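Local coordinates for argonaute protein (Marinitoga piezophila, PDB 5I4A) that cleaves single-stranded DNA under the direction of short guide RNAs that carry a 5'-hydroxyl group, at residues 90-95 with 134-139. Sequence-based numbering, arbitrary orientation.
Sequences TLYKYI and KIKIHN. With nucleotides of chain B.
Helix 84-101 of the N-terminal domain lies nearly antiparallel along strand 127-140 of linker L1, and the junction forms part of the guide-RNA binding channel, with nucleotides C9, U10 and A11 of chain B following its edge. Tyr92 and Ile137 carry the contact. The Tyr92 ring is clasped between protein and RNA: CD1 of Ile137 sits over the centre of one face, 3.5 Å from the ring centroid and 7° off the normal, a CH-pi contact, while over the opposite face the adenine of A11 lies with its N7 3.4 Å above the ring plane. The phenol oxygen reaches the strand, where the backbone N of Ile137 donates to Tyr92 OH at 2.8 Å and 159°. Tyr92 OH in turn donates to OP2 of A11 at 3.2 Å, so the one hydroxyl accepts from the strand and donates to the phosphate, linking the two. Behind the ring, Ile137 CD1 also meets Leu91 CG at 3.8 Å and Ile95 CD1, and Ile95 CG2 packs against Ile135 CG2; Leu146 on the adjoining strand 143-156 extends this apolar layer. From the strand's other side the two lysines reach the backbone of the guide. Lys134, extended beyond CG, spans two phosphates, its NZ binding OP1 of C9 and OP1 of U10, whereas Lys136, bent at chi2 (-60°), brings its NZ to within 2.8 Å of OP1 of A11. The phosphate of A11 is thus gripped by a phenol and an ammonium group through different oxygens, while the Tyr92 ring lies against its base; the lysine charges would be expected to offset the crowding of phosphate charge along the guide.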
ATOM      1  N   THR A  90       1.660   3.202  26.015  1.00 33.23           N
ATOM      2  CA  THR A  90       1.566   2.330  27.181  1.00 30.56           C
ATOM      3  C   THR A  90       0.567   1.204  26.952  1.00 32.21           C
ATOM      4  O   THR A  90       0.826   0.049  27.312  1.00 27.43           O
ATOM      5  CB  THR A  90       1.172   3.149  28.407  1.00 29.55           C
ATOM      6  OG1 THR A  90       2.072   4.255  28.553  1.00 32.98           O
ATOM      7  CG2 THR A  90       1.220   2.290  29.661  1.00 30.10           C
ATOM      8  N   LEU A  91      -0.584   1.521  26.357  1.00 28.49           N
ATOM      9  CA  LEU A  91      -1.597   0.501  26.108  1.00 32.70           C
ATOM     10  C   LEU A  91      -1.101  -0.537  25.106  1.00 35.33           C
ATOM     11  O   LEU A  91      -1.362  -1.736  25.262  1.00 32.14           O
ATOM     12  CB  LEU A  91      -2.882   1.164  25.615  1.00 28.74           C
ATOM     13  CG  LEU A  91      -4.162   0.334  25.561  1.00 35.60           C
ATOM     14  CD1 LEU A  91      -4.456  -0.296  26.908  1.00 33.01           C
ATOM     15  CD2 LEU A  91      -5.316   1.215  25.123  1.00 31.80           C
ATOM     16  N   TYR A  92      -0.377  -0.093  24.074  1.00 30.62           N
ATOM     17  CA  TYR A  92       0.209  -1.023  23.112  1.00 32.55           C
ATOM     18  C   TYR A  92       1.172  -1.987  23.794  1.00 32.74           C
ATOM     19  O   TYR A  92       1.129  -3.201  23.560  1.00 28.16           O
ATOM     20  CB  TYR A  92       0.922  -0.248  22.004  1.00 32.11           C
ATOM     21  CG  TYR A  92       0.094  -0.041  20.756  1.00 30.90           C
ATOM     22  CD1 TYR A  92      -0.486  -1.116  20.095  1.00 29.58           C
ATOM     23  CD2 TYR A  92      -0.108   1.231  20.241  1.00 27.46           C
ATOM     24  CE1 TYR A  92      -1.243  -0.928  18.952  1.00 26.58           C
ATOM     25  CE2 TYR A  92      -0.861   1.429  19.101  1.00 29.57           C
ATOM     26  CZ  TYR A  92      -1.425   0.348  18.458  1.00 32.87           C
ATOM     27  OH  TYR A  92      -2.178   0.547  17.324  1.00 32.46           O
ATOM     28  N   LYS A  93       2.060  -1.459  24.640  1.00 24.22           N
ATOM     29  CA  LYS A  93       2.997  -2.318  25.353  1.00 32.64           C
ATOM     30  C   LYS A  93       2.275  -3.248  26.314  1.00 28.82           C
ATOM     31  O   LYS A  93       2.702  -4.393  26.512  1.00 29.36           O
ATOM     32  CB  LYS A  93       4.022  -1.466  26.103  1.00 33.38           C
ATOM     33  CG  LYS A  93       4.894  -0.606  25.199  1.00 32.10           C
ATOM     34  CD  LYS A  93       5.754   0.352  26.007  1.00 31.26           C
ATOM     35  CE  LYS A  93       6.688  -0.394  26.942  1.00 43.05           C
ATOM     36  NZ  LYS A  93       7.497   0.548  27.765  1.00 50.19           N
ATOM     37  N   TYR A  94       1.176  -2.784  26.908  1.00 36.41           N
ATOM     38  CA  TYR A  94       0.435  -3.627  27.838  1.00 30.43           C
ATOM     39  C   TYR A  94      -0.257  -4.773  27.113  1.00 35.27           C
ATOM     40  O   TYR A  94      -0.319  -5.895  27.629  1.00 34.72           O
ATOM     41  CB  TYR A  94      -0.581  -2.794  28.615  1.00 33.86           C
ATOM     42  CG  TYR A  94      -1.347  -3.613  29.618  1.00 43.02           C
ATOM     43  CD1 TYR A  94      -0.683  -4.294  30.627  1.00 48.80           C
ATOM     44  CD2 TYR A  94      -2.729  -3.717  29.554  1.00 47.92           C
ATOM     45  CE1 TYR A  94      -1.371  -5.053  31.547  1.00 50.94           C
ATOM     46  CE2 TYR A  94      -3.427  -4.475  30.473  1.00 50.21           C
ATOM     47  CZ  TYR A  94      -2.741  -5.141  31.467  1.00 52.31           C
ATOM     48  OH  TYR A  94      -3.422  -5.898  32.388  1.00 63.31           O
ATOM     49  N   ILE A  95      -0.788  -4.509  25.917  1.00 32.73           N
ATOM     50  CA  ILE A  95      -1.407  -5.569  25.126  1.00 33.51           C
ATOM     51  C   ILE A  95      -0.364  -6.596  24.715  1.00 31.93           C
ATOM     52  O   ILE A  95      -0.601  -7.809  24.783  1.00 39.14           O
ATOM     53  CB  ILE A  95      -2.124  -4.965  23.903  1.00 28.50           C
ATOM     54  CG1 ILE A  95      -3.397  -4.245  24.350  1.00 35.57           C
ATOM     55  CG2 ILE A  95      -2.432  -6.041  22.862  1.00 22.84           C
ATOM     56  CD1 ILE A  95      -3.771  -3.087  23.463  1.00 42.39           C
ATOM     57  N   LYS A 134      -3.978  -9.737  14.625  1.00 35.83           N
ATOM     58  CA  LYS A 134      -3.340  -8.432  14.526  1.00 29.61           C
ATOM     59  C   LYS A 134      -4.194  -7.410  15.262  1.00 30.53           C
ATOM     60  O   LYS A 134      -5.409  -7.334  15.044  1.00 37.53           O
ATOM     61  CB  LYS A 134      -3.148  -8.014  13.068  1.00 28.39           C
ATOM     62  CG  LYS A 134      -2.660  -6.587  12.917  1.00 41.87           C
ATOM     63  CD  LYS A 134      -1.986  -6.355  11.577  1.00 42.40           C
ATOM     64  CE  LYS A 134      -1.571  -4.899  11.433  1.00 35.55           C
ATOM     65  NZ  LYS A 134      -0.634  -4.687  10.300  1.00 42.82           N
ATOM     66  N   ILE A 135      -3.555  -6.622  16.123  1.00 29.09           N
ATOM     67  CA  ILE A 135      -4.241  -5.747  17.064  1.00 43.06           C
ATOM     68  C   ILE A 135      -3.784  -4.315  16.823  1.00 39.35           C
ATOM     69  O   ILE A 135      -2.581  -4.054  16.712  1.00 36.70           O
ATOM     70  CB  ILE A 135      -3.965  -6.169  18.519  1.00 37.73           C
ATOM     71  CG1 ILE A 135      -4.182  -7.674  18.695  1.00 39.30           C
ATOM     72  CG2 ILE A 135      -4.856  -5.412  19.462  1.00 39.74           C
ATOM     73  CD1 ILE A 135      -5.626  -8.100  18.615  1.00 37.97           C
ATOM     74  N   LYS A 136      -4.741  -3.390  16.752  1.00 40.23           N
ATOM     75  CA  LYS A 136      -4.448  -1.972  16.591  1.00 32.74           C
ATOM     76  C   LYS A 136      -5.377  -1.158  17.482  1.00 34.65           C
ATOM     77  O   LYS A 136      -6.478  -1.595  17.822  1.00 36.58           O
ATOM     78  CB  LYS A 136      -4.593  -1.528  15.129  1.00 29.39           C
ATOM     79  CG  LYS A 136      -3.490  -2.042  14.219  1.00 49.20           C
ATOM     80  CD  LYS A 136      -2.135  -1.550  14.689  1.00 58.37           C
ATOM     81  CE  LYS A 136      -1.055  -1.832  13.663  1.00 60.36           C
ATOM     82  NZ  LYS A 136       0.141  -0.976  13.895  1.00 62.44           N
ATOM     83  N   ILE A 137      -4.919   0.035  17.852  1.00 32.08           N
ATOM     84  CA  ILE A 137      -5.631   0.920  18.769  1.00 28.86           C
ATOM     85  C   ILE A 137      -6.185   2.094  17.976  1.00 31.59           C
ATOM     86  O   ILE A 137      -5.464   2.713  17.184  1.00 32.89           O
ATOM     87  CB  ILE A 137      -4.713   1.406  19.904  1.00 30.65           C
ATOM     88  CG1 ILE A 137      -4.278   0.229  20.780  1.00 27.50           C
ATOM     89  CG2 ILE A 137      -5.404   2.474  20.738  1.00 29.66           C
ATOM     90  CD1 ILE A 137      -3.307   0.614  21.875  1.00 28.41           C
ATOM     91  N   HIS A 138      -7.459   2.409  18.199  1.00 31.10           N
ATOM     92  CA  HIS A 138      -8.149   3.448  17.453  1.00 33.54           C
ATOM     93  C   HIS A 138      -8.833   4.409  18.412  1.00 40.68           C
ATOM     94  O   HIS A 138      -9.416   3.991  19.416  1.00 41.85           O
ATOM     95  CB  HIS A 138      -9.173   2.838  16.494  1.00 28.93           C
ATOM     96  CG  HIS A 138      -8.620   1.726  15.662  1.00 42.92           C
ATOM     97  ND1 HIS A 138      -7.957   1.945  14.474  1.00 33.70           N
ATOM     98  CD2 HIS A 138      -8.612   0.386  15.857  1.00 39.00           C
ATOM     99  CE1 HIS A 138      -7.573   0.786  13.967  1.00 35.86           C
ATOM    100  NE2 HIS A 138      -7.956  -0.174  14.788  1.00 36.09           N
ATOM    101  N   ASN A 139      -8.750   5.697  18.098  1.00 43.27           N
ATOM    102  CA  ASN A 139      -9.377   6.756  18.885  1.00 41.73           C
ATOM    103  C   ASN A 139     -10.557   7.290  18.074  1.00 45.34           C
ATOM    104  O   ASN A 139     -10.388   8.145  17.201  1.00 44.14           O
ATOM    105  CB  ASN A 139      -8.367   7.851  19.217  1.00 36.22           C
ATOM    106  CG  ASN A 139      -8.836   8.761  20.337  1.00 50.61           C
ATOM    107  OD1 ASN A 139      -8.419   9.915  20.430  1.00 55.09           O
ATOM    108  ND2 ASN A 139      -9.707   8.244  21.195  1.00 47.57           N
TER
ATOM    109  P     A B  11       0.144   2.870  15.490  1.00 83.25           P
ATOM    110  OP1   A B  11       0.427   1.420  15.366  1.00 87.55           O
ATOM    111  OP2   A B  11      -1.105   3.328  16.152  1.00 78.26           O
ATOM    112  O5'   A B  11       1.384   3.525  16.240  1.00 76.37           O
ATOM    113  C5'   A B  11       1.315   4.840  16.767  1.00 73.83           C
ATOM    114  C4'   A B  11       2.404   5.064  17.778  1.00 77.77           C
ATOM    115  O4'   A B  11       2.128   4.257  18.953  1.00 76.15           O
ATOM    116  C3'   A B  11       3.787   4.619  17.320  1.00 82.43           C
ATOM    117  O3'   A B  11       4.489   5.597  16.559  1.00 87.17           O
ATOM    118  C2'   A B  11       4.475   4.224  18.622  1.00 79.99           C
ATOM    119  O2'   A B  11       4.970   5.360  19.318  1.00 78.23           O
ATOM    120  C1'   A B  11       3.310   3.641  19.412  1.00 75.76           C
ATOM    121  N9    A B  11       3.182   2.188  19.198  1.00 62.06           N
ATOM    122  C8    A B  11       2.524   1.508  18.198  1.00 51.09           C
ATOM    123  N7    A B  11       2.607   0.202  18.308  1.00 50.51           N
ATOM    124  C5    A B  11       3.372   0.023  19.458  1.00 52.43           C
ATOM    125  C6    A B  11       3.831  -1.118  20.137  1.00 53.98           C
ATOM    126  N6    A B  11       3.576  -2.373  19.742  1.00 53.84           N
ATOM    127  N1    A B  11       4.568  -0.926  21.250  1.00 55.73           N
ATOM    128  C2    A B  11       4.832   0.320  21.663  1.00 55.93           C
ATOM    129  N3    A B  11       4.460   1.469  21.112  1.00 54.59           N
ATOM    130  C4    A B  11       3.729   1.239  20.008  1.00 57.78           C
ATOM    131  P     C B   9       1.938  -6.525   8.245  1.00 67.10           P
ATOM    132  OP1   C B   9       0.742  -6.790   9.082  1.00 69.76           O
ATOM    133  OP2   C B   9       1.929  -6.915   6.812  1.00 71.64           O
ATOM    134  O5'   C B   9       2.275  -4.971   8.341  1.00 64.61           O
ATOM    135  C5'   C B   9       2.333  -4.320   9.602  1.00 70.06           C
ATOM    136  C4'   C B   9       3.581  -3.490   9.753  1.00 72.06           C
ATOM    137  O4'   C B   9       4.668  -4.108   9.018  1.00 70.97           O
ATOM    138  C3'   C B   9       3.515  -2.074   9.199  1.00 72.13           C
ATOM    139  O3'   C B   9       2.904  -1.163  10.099  1.00 74.23           O
ATOM    140  C2'   C B   9       4.979  -1.758   8.923  1.00 70.05           C
ATOM    141  O2'   C B   9       5.650  -1.413  10.125  1.00 67.03           O
ATOM    142  C1'   C B   9       5.499  -3.116   8.455  1.00 71.35           C
ATOM    143  P     U B  10       1.378  -0.698   9.890  1.00 71.61           P
ATOM    144  OP1   U B  10       0.521  -1.867  10.193  1.00 65.95           O
ATOM    145  OP2   U B  10       1.301  -0.081   8.543  1.00 74.81           O
ATOM    146  O5'   U B  10       1.167   0.407  11.014  1.00 70.30           O
ATOM    147  O3'   U B  10       0.197   3.515  14.021  1.00 85.69           O
TER